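Local atomic coordinates of periplasmic binding protein (Veillonella parvula, PDB entry 4N01), a protein that probably binds a solute in the periplasm for delivery to a membrane transporter, although the identity of that solute is not established. Residues 47-51 with 52-56; 71-74 with 75-78; 154-157 with 158-161; 164-167 with 168-171; 224-227 with 228-232. All coordinates share one frame; numbering follows the deposited sequence.

Contact 1 of 5, residues 47-51 with 52-56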
loop_
_atom_site.group_PDB
_atom_site.type_symbol
_atom_site.label_atom_id
_atom_site.label_comp_id
_atom_site.label_asym_id
_atom_site.label_seq_id
_atom_site.Cartn_x
_atom_site.Cartn_y
_atom_site.Cartn_z
ATOM N N SER A 47 4.092 -16.859 -11.662
ATOM C CA SER A 47 2.891 -17.657 -11.404
ATOM C C SER A 47 1.936 -16.917 -10.475
ATOM O O SER A 47 2.369 -16.153 -9.608
ATOM C CB SER A 47 3.256 -18.993 -10.732
ATOM O OG SER A 47 4.062 -19.795 -11.577
ATOM N N GLU A 48 0.638 -17.162 -10.641
ATOM C CA GLU A 48 -0.355 -16.724 -9.659
ATOM C C GLU A 48 -1.323 -17.871 -9.367
ATOM O O GLU A 48 -1.476 -18.782 -10.180
ATOM C CB GLU A 48 -1.138 -15.495 -10.153
ATOM C CG GLU A 48 -0.283 -14.319 -10.631
ATOM C CD GLU A 48 0.510 -13.657 -9.517
ATOM O OE1 GLU A 48 0.224 -13.903 -8.320
ATOM O OE2 GLU A 48 1.436 -12.874 -9.836
ATOM N N THR A 49 -1.973 -17.823 -8.207
ATOM C CA THR A 49 -2.939 -18.852 -7.832
ATOM C C THR A 49 -4.266 -18.218 -7.439
ATOM O O THR A 49 -4.307 -17.331 -6.585
ATOM C CB THR A 49 -2.417 -19.721 -6.679
ATOM O OG1 THR A 49 -1.253 -20.438 -7.120
ATOM C CG2 THR A 49 -3.486 -20.722 -6.232
ATOM N N PHE A 50 -5.345 -18.653 -8.087
ATOM C CA PHE A 50 -6.681 -18.133 -7.796
ATOM C C PHE A 50 -7.636 -19.299 -7.583
ATOM O O PHE A 50 -7.792 -20.131 -8.480
ATOM C CB PHE A 50 -7.202 -17.284 -8.960
ATOM C CG PHE A 50 -6.275 -16.170 -9.375
ATOM C CD1 PHE A 50 -6.268 -14.963 -8.695
ATOM C CD2 PHE A 50 -5.432 -16.328 -10.464
ATOM C CE1 PHE A 50 -5.423 -13.933 -9.086
ATOM C CE2 PHE A 50 -4.589 -15.306 -10.862
ATOM C CZ PHE A 50 -4.583 -14.105 -10.170
ATOM N N ASP A 51 -8.279 -19.347 -6.416
ATOM C CA ASP A 51 -9.197 -20.436 -6.067
ATOM C C ASP A 51 -8.531 -21.797 -6.220
ATOM O O ASP A 51 -9.118 -22.723 -6.779
ATOM C CB ASP A 51 -10.473 -20.390 -6.921
ATOM C CG ASP A 51 -11.449 -19.317 -6.472
ATOM O OD1 ASP A 51 -11.024 -18.336 -5.824
ATOM O OD2 ASP A 51 -12.653 -19.459 -6.781
ATOM N N GLY A 52 -7.296 -21.906 -5.742
ATOM C CA GLY A 52 -6.576 -23.165 -5.779
ATOM C C GLY A 52 -6.033 -23.552 -7.142
ATOM O O GLY A 52 -5.342 -24.564 -7.273
ATOM N N THR A 53 -6.345 -22.761 -8.165
ATOM C CA THR A 53 -5.829 -23.039 -9.500
ATOM C C THR A 53 -4.589 -22.197 -9.774
ATOM O O THR A 53 -4.654 -20.964 -9.809
ATOM C CB THR A 53 -6.878 -22.762 -10.602
ATOM O OG1 THR A 53 -8.060 -23.532 -10.349
ATOM C CG2 THR A 53 -6.313 -23.138 -11.966
ATOM N N LYS A 54 -3.457 -22.865 -9.970
ATOM C CA LYS A 54 -2.203 -22.174 -10.250
ATOM C C LYS A 54 -1.964 -22.044 -11.752
ATOM O O LYS A 54 -2.010 -23.035 -12.478
ATOM C CB LYS A 54 -1.032 -22.916 -9.599
ATOM C CG LYS A 54 0.327 -22.351 -9.972
ATOM C CD LYS A 54 1.440 -23.070 -9.241
ATOM C CE LYS A 54 2.787 -22.484 -9.622
ATOM N NZ LYS A 54 3.899 -23.075 -8.827
ATOM N N THR A 55 -1.704 -20.823 -12.215
ATOM C CA THR A 55 -1.453 -20.575 -13.633
ATOM C C THR A 55 -0.042 -20.005 -13.846
ATOM O O THR A 55 0.410 -19.128 -13.098
ATOM C CB THR A 55 -2.512 -19.609 -14.217
ATOM O OG1 THR A 55 -3.823 -20.119 -13.939
ATOM C CG2 THR A 55 -2.345 -19.448 -15.732
ATOM N N ASP A 56 0.658 -20.518 -14.853
ATOM C CA ASP A 56 1.975 -19.991 -15.199
ATOM C C ASP A 56 1.831 -18.945 -16.291
ATOM O O ASP A 56 1.086 -19.142 -17.250
ATOM C CB ASP A 56 2.911 -21.108 -15.659
ATOM C CG ASP A 56 3.339 -22.011 -14.520
ATOM O OD1 ASP A 56 3.555 -21.490 -13.403
ATOM O OD2 ASP A 56 3.447 -23.239 -14.727
#
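Ser47 and Asp56 meet on the same face of two paired strands, where the hydroxyl OG of Ser47 donates to OD1 of Asp56 at 2.5 Å. The serine OG is anti to its carbonyl carbon (chi1 -63°), a rotation that carries it toward the carboxylate; a sodium ion lies about 3 Å from this side chain. An alanine here is likely to leave Asp56 OD1 without that donor and its carboxylate freer to turn.

The backbone groups are satisfied in reciprocal pairs. Glu48 N bonds to Thr55 O at 3.2 Å, and Thr55 N returns to Glu48 O at 2.9 Å (171° at the hydrogen). Phe50 N to Thr53 O and Thr53 N to Phe50 O, both 3.0 Å, make the other pair, the second closing the type I' turn. This is a tight beta hairpin, with Asp51 and Gly52 at its bend, both at positive phi. Between the two pairs lies the non-hydrogen-bonded Thr49-Lys54, where Thr49 OG1 rests 3.5 Å from Lys54 CB; Thr49 CA makes a CA-H...O contact of 3.4 Å with Thr53 O. On the other face, Phe50 and Thr55 meet helix 142-147, Glu48 and Phe50 meet strand 151-153, and Glu48 OE2 accepts from Ile154 N.

Contact 2 of 5, residues 71-74 with 75-78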
loop_
_atom_site.group_PDB
_atom_site.type_symbol
_atom_site.label_atom_id
_atom_site.label_comp_id
_atom_site.label_asym_id
_atom_site.label_seq_id
_atom_site.Cartn_x
_atom_site.Cartn_y
_atom_site.Cartn_z
ATOM N N GLN A 71 -5.561 1.288 -7.143
ATOM C CA GLN A 71 -4.774 2.514 -7.189
ATOM C C GLN A 71 -3.285 2.270 -6.949
ATOM O O GLN A 71 -2.435 2.930 -7.567
ATOM C CB GLN A 71 -5.293 3.556 -6.199
ATOM C CG GLN A 71 -4.491 4.850 -6.257
ATOM C CD GLN A 71 -5.150 5.986 -5.508
ATOM O OE1 GLN A 71 -6.326 5.899 -5.128
ATOM N NE2 GLN A 71 -4.392 7.060 -5.280
ATOM N N ALA A 72 -2.975 1.334 -6.051
ATOM C CA ALA A 72 -1.589 1.048 -5.701
ATOM C C ALA A 72 -0.793 0.550 -6.910
ATOM O O ALA A 72 0.308 1.038 -7.172
ATOM C CB ALA A 72 -1.506 0.057 -4.549
ATOM N N THR A 73 -1.349 -0.397 -7.660
ATOM C CA THR A 73 -0.662 -0.864 -8.860
ATOM C C THR A 73 -0.685 0.191 -9.968
ATOM O O THR A 73 0.228 0.249 -10.791
ATOM C CB THR A 73 -1.231 -2.202 -9.375
ATOM O OG1 THR A 73 -2.649 -2.090 -9.509
ATOM C CG2 THR A 73 -0.892 -3.350 -8.405
ATOM N N THR A 74 -1.717 1.034 -10.000
ATOM C CA THR A 74 -1.726 2.164 -10.940
ATOM C C THR A 74 -0.538 3.087 -10.689
ATOM O O THR A 74 0.156 3.493 -11.630
ATOM C CB THR A 74 -3.030 2.975 -10.852
ATOM O OG1 THR A 74 -4.103 2.207 -11.406
ATOM C CG2 THR A 74 -2.913 4.300 -11.620
ATOM N N GLU A 75 -0.289 3.404 -9.420
ATOM C CA GLU A 75 0.839 4.267 -9.082
ATOM C C GLU A 75 2.178 3.603 -9.387
ATOM O O GLU A 75 3.084 4.259 -9.902
ATOM C CB GLU A 75 0.728 4.801 -7.635
ATOM C CG GLU A 75 -0.525 5.683 -7.488
ATOM C CD GLU A 75 -0.691 6.365 -6.133
ATOM O OE1 GLU A 75 0.018 6.008 -5.158
ATOM O OE2 GLU A 75 -1.553 7.280 -6.044
HETATM N N MSE A 76 2.282 2.302 -9.114
HETATM C CA MSE A 76 3.500 1.561 -9.426
HETATM C C MSE A 76 3.802 1.648 -10.906
HETATM O O MSE A 76 4.934 1.918 -11.303
HETATM C CB MSE A 76 3.373 0.098 -8.995
HETATM C CG MSE A 76 3.360 -0.045 -7.484
HETATM SE SE MSE A 76 2.962 -1.871 -6.954
HETATM C CE MSE A 76 4.549 -2.725 -7.659
HETATM N N MSE A 77 2.780 1.446 -11.727
HETATM C CA MSE A 77 2.979 1.484 -13.170
HETATM C C MSE A 77 3.324 2.888 -13.666
HETATM O O MSE A 77 4.202 3.051 -14.516
HETATM C CB MSE A 77 1.758 0.920 -13.901
HETATM C CG MSE A 77 1.588 -0.583 -13.695
HETATM SE SE MSE A 77 0.305 -1.312 -14.959
HETATM C CE MSE A 77 1.286 -0.992 -16.610
ATOM N N LEU A 78 2.657 3.902 -13.131
ATOM C CA LEU A 78 2.945 5.281 -13.548
ATOM C C LEU A 78 4.360 5.706 -13.135
ATOM O O LEU A 78 5.039 6.450 -13.856
ATOM C CB LEU A 78 1.901 6.252 -12.982
ATOM C CG LEU A 78 0.472 6.079 -13.524
ATOM C CD1 LEU A 78 -0.509 6.932 -12.738
ATOM C CD2 LEU A 78 0.393 6.424 -15.019
#
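Gln71 and Glu75, one helical turn apart, are joined through their side chains as well as their backbones. The polar link runs from Gln71 NE2 to Glu75 OE2, 2.9 Å long and nearly straight at 173°. The oxygen lies in the amide plane, but the donor reaches it from above the carboxylate, the two flat groups being turned 74° apart. Gln71 sets CG anti to its backbone N (chi1 -179°) and runs on extended, which brings the amide up to Glu75. OE2 is also gripped by a salt bridge to Arg319 and by Tyr97 N, while Gln71 OE1 accepts from Glu93 N and Glu94 N. Thr74 OG1 bonds to Ser68 OG of strand 66-68.

Backbone bonds follow the i to i+4 pattern of an alpha helix, from Glu75 N to Gln71 O at 2.9 Å through Leu78 N to Thr74 O at 2.9 Å.

The closest side-chain carbon contact is Thr74 CG2 alongside Leu78 CD1 at 3.7 Å; Met76 and Met77 lean on helix 165-178. These residues make up almost all of helix 71-79, the crossover helix of the beta-alpha-beta unit between parallel strands 66-68 and 86-90.

Contact 3 of 5, residues 154-157 with 158-161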
loop_
_atom_site.group_PDB
_atom_site.type_symbol
_atom_site.label_atom_id
_atom_site.label_comp_id
_atom_site.label_asym_id
_atom_site.label_seq_id
_atom_site.Cartn_x
_atom_site.Cartn_y
_atom_site.Cartn_z
ATOM N N ILE A 154 0.366 -10.038 -9.770
ATOM C CA ILE A 154 0.062 -9.375 -8.501
ATOM C C ILE A 154 1.347 -9.198 -7.703
ATOM O O ILE A 154 2.103 -10.163 -7.537
ATOM C CB ILE A 154 -0.918 -10.223 -7.663
ATOM C CG1 ILE A 154 -2.242 -10.383 -8.421
ATOM C CG2 ILE A 154 -1.156 -9.583 -6.290
ATOM C CD1 ILE A 154 -3.174 -11.390 -7.794
ATOM N N PRO A 155 1.614 -7.967 -7.233
ATOM C CA PRO A 155 2.801 -7.750 -6.394
ATOM C C PRO A 155 2.835 -8.733 -5.222
ATOM O O PRO A 155 1.820 -8.938 -4.536
ATOM C CB PRO A 155 2.620 -6.318 -5.890
ATOM C CG PRO A 155 1.844 -5.629 -7.010
ATOM C CD PRO A 155 0.893 -6.712 -7.522
ATOM N N GLU A 156 3.987 -9.357 -5.008
ATOM C CA GLU A 156 4.149 -10.238 -3.857
ATOM C C GLU A 156 3.887 -9.510 -2.551
ATOM O O GLU A 156 3.495 -10.132 -1.562
ATOM C CB GLU A 156 5.548 -10.853 -3.838
ATOM C CG GLU A 156 5.802 -11.838 -4.980
ATOM C CD GLU A 156 4.983 -13.113 -4.852
ATOM O OE1 GLU A 156 4.800 -13.595 -3.710
ATOM O OE2 GLU A 156 4.520 -13.630 -5.896
ATOM N N SER A 157 4.103 -8.197 -2.540
ATOM C CA SER A 157 3.953 -7.428 -1.299
ATOM C C SER A 157 2.487 -7.367 -0.872
ATOM O O SER A 157 2.158 -6.994 0.257
ATOM C CB SER A 157 4.559 -6.021 -1.437
ATOM O OG SER A 157 3.970 -5.310 -2.520
HETATM N N MSE A 158 1.608 -7.739 -1.792
HETATM C CA MSE A 158 0.175 -7.739 -1.537
HETATM C C MSE A 158 -0.385 -9.137 -1.293
HETATM O O MSE A 158 -1.593 -9.299 -1.152
HETATM C CB MSE A 158 -0.557 -7.110 -2.727
HETATM C CG MSE A 158 -0.144 -5.680 -3.016
HETATM SE SE MSE A 158 -1.063 -5.054 -4.614
HETATM C CE MSE A 158 -0.190 -3.336 -4.607
ATOM N N LEU A 159 0.490 -10.138 -1.224
ATOM C CA LEU A 159 0.048 -11.538 -1.172
ATOM C C LEU A 159 0.123 -12.221 0.189
ATOM O O LEU A 159 -0.497 -13.271 0.389
ATOM C CB LEU A 159 0.821 -12.389 -2.186
ATOM C CG LEU A 159 0.413 -12.148 -3.635
ATOM C CD1 LEU A 159 1.172 -13.083 -4.575
ATOM C CD2 LEU A 159 -1.083 -12.360 -3.766
ATOM N N SER A 160 0.887 -11.663 1.122
ATOM C CA SER A 160 1.047 -12.342 2.408
ATOM C C SER A 160 1.557 -11.432 3.510
ATOM O O SER A 160 2.002 -10.309 3.253
ATOM C CB SER A 160 1.999 -13.532 2.280
ATOM O OG SER A 160 3.344 -13.118 2.471
ATOM N N THR A 161 1.505 -11.939 4.737
ATOM C CA THR A 161 1.987 -11.192 5.894
ATOM C C THR A 161 3.507 -11.237 6.033
ATOM O O THR A 161 4.064 -10.687 6.979
ATOM C CB THR A 161 1.342 -11.689 7.190
ATOM O OG1 THR A 161 1.475 -13.112 7.257
ATOM C CG2 THR A 161 -0.133 -11.340 7.210
HETATM O O HOH W 1 4.331 -12.076 0.065
#
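Pro155 and Met158 pack against each other round a short 3-10 turn that follows strand 151-153 and starts the connection to helix 165-178. The turn is defined by two i to i+3 backbone bonds: Met158 N reaches Pro155 O at 3.0 Å and Leu159 N reaches Glu156 O at 3.0 Å. In both, the donor stands well above the carbonyl plane, 57° and 66° out of it, as the tight winding requires.

The packed side is apolar. Met158, present as selenomethionine, sends its chain out extended beyond CG, so that SE comes within 3.8 Å of Pro155 CG while CE runs on past the same ring carbon. Both residues continue against helix 71-79, where Pro155 touches Thr73 and Met76, and Met158 touches Ala72 and Thr73. Ile154 supports Leu159 with its CG2 branch, 3.8 Å from Leu159 CD2, the two side chains crossing at about a right angle.

The other side is looser and wetter. Glu156 is exposed, its chain bent at chi2 (-68°), which folds the carboxylate back beside the other leucine methyl: Glu156 OE2 to Leu159 CD1 measures 3.6 Å, a contact of van der Waals kind and not a bond. Beyond it the chain extends and side-chain contact thins out. Ser160 N is buried by the turn with no partner in the model, and Ser160 OG accepts from Lys162 N. One water links the two segments, donating to Glu156 O at 2.7 Å and lying 2.8 Å from Ser160 OG.

Contact 4 of 5, residues 164-167 with 168-171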
loop_
_atom_site.group_PDB
_atom_site.type_symbol
_atom_site.label_atom_id
_atom_site.label_comp_id
_atom_site.label_asym_id
_atom_site.label_seq_id
_atom_site.Cartn_x
_atom_site.Cartn_y
_atom_site.Cartn_z
ATOM N N ASP A 164 7.489 -7.077 3.171
ATOM C CA ASP A 164 8.134 -5.901 3.755
ATOM C C ASP A 164 8.590 -4.943 2.654
ATOM O O ASP A 164 8.215 -5.113 1.483
ATOM C CB ASP A 164 9.277 -6.300 4.707
ATOM C CG ASP A 164 10.392 -7.086 4.018
ATOM O OD1 ASP A 164 10.556 -6.965 2.788
ATOM O OD2 ASP A 164 11.120 -7.827 4.725
ATOM N N LEU A 165 9.387 -3.941 3.007
ATOM C CA LEU A 165 9.788 -2.945 2.007
ATOM C C LEU A 165 10.622 -3.573 0.896
ATOM O O LEU A 165 10.477 -3.215 -0.271
ATOM C CB LEU A 165 10.559 -1.792 2.652
ATOM C CG LEU A 165 10.950 -0.669 1.683
ATOM C CD1 LEU A 165 9.724 -0.025 1.028
ATOM C CD2 LEU A 165 11.815 0.390 2.380
ATOM N N GLU A 166 11.487 -4.525 1.254
ATOM C CA GLU A 166 12.288 -5.230 0.237
ATOM C C GLU A 166 11.407 -6.001 -0.749
ATOM O O GLU A 166 11.731 -6.094 -1.931
ATOM C CB GLU A 166 13.307 -6.183 0.887
ATOM C CG GLU A 166 14.477 -5.485 1.576
ATOM C CD GLU A 166 15.364 -4.707 0.604
ATOM O OE1 GLU A 166 15.464 -5.090 -0.594
ATOM O OE2 GLU A 166 15.969 -3.700 1.034
ATOM N N THR A 167 10.300 -6.565 -0.267
ATOM C CA THR A 167 9.349 -7.233 -1.167
ATOM C C THR A 167 8.786 -6.250 -2.198
ATOM O O THR A 167 8.662 -6.572 -3.381
ATOM C CB THR A 167 8.166 -7.825 -0.378
ATOM O OG1 THR A 167 8.664 -8.500 0.783
ATOM C CG2 THR A 167 7.366 -8.799 -1.263
ATOM N N ASN A 168 8.432 -5.058 -1.737
ATOM C CA ASN A 168 7.936 -3.980 -2.600
ATOM C C ASN A 168 8.996 -3.566 -3.627
ATOM O O ASN A 168 8.675 -3.312 -4.796
ATOM C CB ASN A 168 7.540 -2.791 -1.701
ATOM C CG ASN A 168 6.593 -1.786 -2.376
ATOM O OD1 ASN A 168 5.775 -1.148 -1.696
ATOM N ND2 ASN A 168 6.719 -1.613 -3.686
ATOM N N PHE A 169 10.258 -3.509 -3.204
ATOM C CA PHE A 169 11.349 -3.181 -4.130
ATOM C C PHE A 169 11.456 -4.256 -5.211
ATOM O O PHE A 169 11.572 -3.938 -6.391
ATOM C CB PHE A 169 12.689 -3.067 -3.394
ATOM C CG PHE A 169 12.833 -1.818 -2.558
ATOM C CD1 PHE A 169 11.968 -0.741 -2.717
ATOM C CD2 PHE A 169 13.854 -1.722 -1.615
ATOM C CE1 PHE A 169 12.119 0.412 -1.952
ATOM C CE2 PHE A 169 14.013 -0.576 -0.848
ATOM C CZ PHE A 169 13.145 0.497 -1.017
ATOM N N SER A 170 11.409 -5.518 -4.794
ATOM C CA SER A 170 11.501 -6.631 -5.732
ATOM C C SER A 170 10.338 -6.619 -6.716
ATOM O O SER A 170 10.525 -6.889 -7.893
ATOM C CB SER A 170 11.574 -7.974 -5.001
ATOM O OG SER A 170 12.770 -8.070 -4.243
ATOM N N ASP A 171 9.141 -6.295 -6.225
ATOM C CA ASP A 171 7.946 -6.197 -7.076
ATOM C C ASP A 171 8.116 -5.119 -8.138
ATOM O O ASP A 171 7.723 -5.306 -9.299
ATOM C CB ASP A 171 6.696 -5.860 -6.261
ATOM C CG ASP A 171 6.208 -7.017 -5.405
ATOM O OD1 ASP A 171 6.477 -8.202 -5.738
ATOM O OD2 ASP A 171 5.529 -6.730 -4.392
HETATM O O HOH W 2 14.467 -6.230 -2.641
#
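Leu165 and Phe169 are brought together by different first torsions: Leu165 holds CG anti to its backbone N (chi1 -177°), whereas Phe169 holds CG anti to its carbonyl carbon (chi1 -73°). The leucine thereby sits over a face of the ring, its CG 4.0 Å from the centroid and 25° off the ring normal, a CH-pi contact; Leu165 CD2 extends it to Phe169 CZ at 3.6 Å. Glu166 comes to the ring edge instead, OE1 lying 3.9 Å from Phe169 CD2 with the carboxylate nearly perpendicular to the ring. Its other oxygen, OE2, forms a salt bridge with Arg193 of helix 182-203; that arginine, with Val189 and Gln192, also touches the Phe169 ring. An alanine in place of Phe169 would probably open a gap between this turn and helix 182-203 and leave Leu165 without the ring it covers.

At the helix start, Asp164 and Thr167 form a capping box: Thr167 N donates to Asp164 OD1 at 3.1 Å, and Asp164 N donates to Thr167 OG1 at 3.0 Å. Water donates to Glu166 O at 2.8 Å and to Glu166 OE1, tying the side chain to its own backbone on the solvent side.

One turn on from Thr167, Asp171 N bonds to Thr167 O at 2.9 Å, and its carboxylate accepts from two backbone amides, Glu156 N at OD1 and Ser157 N at OD2. With both oxygens so occupied, Asp171 is held in orientation, and the two amides would be expected to favour its charged form, though Thr167 O, an acceptor 3.3 Å from Asp171 OD2, would slightly oppose this.

Contact 5 of 5, residues 224-227 with 228-232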
loop_
_atom_site.group_PDB
_atom_site.type_symbol
_atom_site.label_atom_id
_atom_site.label_comp_id
_atom_site.label_asym_id
_atom_site.label_seq_id
_atom_site.Cartn_x
_atom_site.Cartn_y
_atom_site.Cartn_z
ATOM N N ALA A 224 -3.851 -2.631 12.279
ATOM C CA ALA A 224 -2.904 -3.483 11.566
ATOM C C ALA A 224 -2.161 -4.389 12.547
ATOM O O ALA A 224 -1.792 -3.966 13.654
ATOM C CB ALA A 224 -1.916 -2.631 10.763
ATOM N N PHE A 225 -1.943 -5.638 12.150
ATOM C CA PHE A 225 -1.260 -6.599 13.022
ATOM C C PHE A 225 0.103 -6.992 12.471
ATOM O O PHE A 225 1.136 -6.553 12.980
ATOM C CB PHE A 225 -2.141 -7.842 13.285
ATOM C CG PHE A 225 -3.320 -7.565 14.201
ATOM C CD1 PHE A 225 -3.262 -7.885 15.556
ATOM C CD2 PHE A 225 -4.481 -6.979 13.707
ATOM C CE1 PHE A 225 -4.357 -7.635 16.408
ATOM C CE2 PHE A 225 -5.567 -6.719 14.549
ATOM C CZ PHE A 225 -5.498 -7.041 15.901
ATOM N N GLU A 226 0.107 -7.819 11.435
ATOM C CA GLU A 226 1.368 -8.307 10.881
ATOM C C GLU A 226 1.506 -7.898 9.424
ATOM O O GLU A 226 0.546 -7.444 8.807
ATOM C CB GLU A 226 1.464 -9.841 11.003
ATOM C CG GLU A 226 1.359 -10.381 12.445
ATOM C CD GLU A 226 2.439 -9.868 13.397
ATOM O OE1 GLU A 226 3.448 -9.284 12.933
ATOM O OE2 GLU A 226 2.290 -10.057 14.632
ATOM N N GLY A 227 2.706 -8.041 8.872
ATOM C CA GLY A 227 2.886 -7.795 7.456
ATOM C C GLY A 227 3.421 -6.418 7.127
ATOM O O GLY A 227 4.098 -5.779 7.933
ATOM N N TYR A 228 3.088 -5.951 5.933
ATOM C CA TYR A 228 3.749 -4.791 5.353
ATOM C C TYR A 228 3.800 -3.559 6.262
ATOM O O TYR A 228 4.877 -2.986 6.486
ATOM C CB TYR A 228 3.100 -4.443 4.011
ATOM C CG TYR A 228 3.891 -3.449 3.216
ATOM C CD1 TYR A 228 4.947 -3.864 2.418
ATOM C CD2 TYR A 228 3.588 -2.095 3.267
ATOM C CE1 TYR A 228 5.679 -2.957 1.677
ATOM C CE2 TYR A 228 4.310 -1.175 2.526
ATOM C CZ TYR A 228 5.351 -1.618 1.734
ATOM O OH TYR A 228 6.079 -0.713 1.002
ATOM N N THR A 229 2.652 -3.139 6.788
ATOM C CA THR A 229 2.598 -1.905 7.568
ATOM C C THR A 229 3.505 -2.011 8.794
ATOM O O THR A 229 4.251 -1.082 9.122
ATOM C CB THR A 229 1.161 -1.591 8.023
ATOM O OG1 THR A 229 0.332 -1.359 6.873
ATOM C CG2 THR A 229 1.142 -0.350 8.918
ATOM N N THR A 230 3.451 -3.152 9.464
ATOM C CA THR A 230 4.292 -3.380 10.631
ATOM C C THR A 230 5.765 -3.360 10.251
ATOM O O THR A 230 6.588 -2.728 10.920
ATOM C CB THR A 230 3.943 -4.735 11.251
ATOM O OG1 THR A 230 2.642 -4.639 11.842
ATOM C CG2 THR A 230 4.964 -5.126 12.313
ATOM N N ASN A 231 6.103 -4.049 9.167
ATOM C CA ASN A 231 7.500 -4.166 8.767
ATOM C C ASN A 231 8.152 -2.868 8.302
ATOM O O ASN A 231 9.323 -2.636 8.584
ATOM C CB ASN A 231 7.651 -5.261 7.718
ATOM C CG ASN A 231 7.419 -6.621 8.304
ATOM O OD1 ASN A 231 7.715 -6.848 9.484
ATOM N ND2 ASN A 231 6.872 -7.536 7.509
ATOM N N ILE A 232 7.407 -2.012 7.609
ATOM C CA ILE A 232 7.994 -0.751 7.152
ATOM C C ILE A 232 8.155 0.235 8.318
ATOM O O ILE A 232 9.132 0.980 8.382
ATOM C CB ILE A 232 7.202 -0.119 5.986
ATOM C CG1 ILE A 232 5.761 0.191 6.405
ATOM C CG2 ILE A 232 7.210 -1.066 4.798
ATOM C CD1 ILE A 232 5.301 1.564 6.049
#
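Thr230 reaches back from the first turn of helix 228-234 to the loop that leads into it. Its CB lies 3.5 Å from Gly227 O and somewhat farther from Phe225 O. With OG1 anti to the carbonyl carbon (chi1 -70°), the hydroxyl is directed at the loop and donates to Phe225 O at 2.7 Å, approaching from 54° above the carbonyl plane. OG1 is also bonded to Asn240 ND2, so two partners fix its rotation. The methyl CG2 takes the remaining direction, 4.1 Å from Phe225 O and near the carboxylate of Glu226. That carboxylate is itself engaged by Ser243 OG and Gly244 N.

Gly227 occupies the N-cap position with a positive phi (98°). A beta carbon there would be jammed against the carbonyl oxygen of Glu226, which explains why a residue without a side chain fits. Its own carbonyl starts the helical bonding: Asn231 N donates to Gly227 O at 2.9 Å. Asn231 ND2 lies nearby but at a poor angle, and its hydrogen bond goes to Ala163 O. At the strand end, Ala224 CB touches Thr229 CG2 at 4.2 Å, linking the strand to the helix.

Backbone bonds of Phe225 with Thr250 and of Glu226 with Lys249 tie the loop to the chain just before strand 251-253. The whole is a strand-loop-helix junction, joining strand 221-224 through a glycine N-cap to helix 228-234 in the second lobe of the alpha/beta fold.

How the contacts relate
Contact 1 is the surface member, a hairpin held by reciprocal backbone bonds and a hydroxyl-carboxylate pair near a sodium ion, with its centre 23 Å from that of the chain. The centres of the other four lie 10 to 11 Å from the centre of the chain. Contacts 2 and 5 are buried, and their side-chain polar groups bond mainly to other protein residues; contacts 3 and 4 are partly buried and each includes a water. Contacts 2, 4 and 5 each involve a helix's first turns, contact 4 with a capping box and contact 5 with a glycine cap. Contact 3, a 3-10 turn, touches all the others. Asn168 OD1 of contact 4 comes 2.7 Å from Tyr228 OH of contact 5.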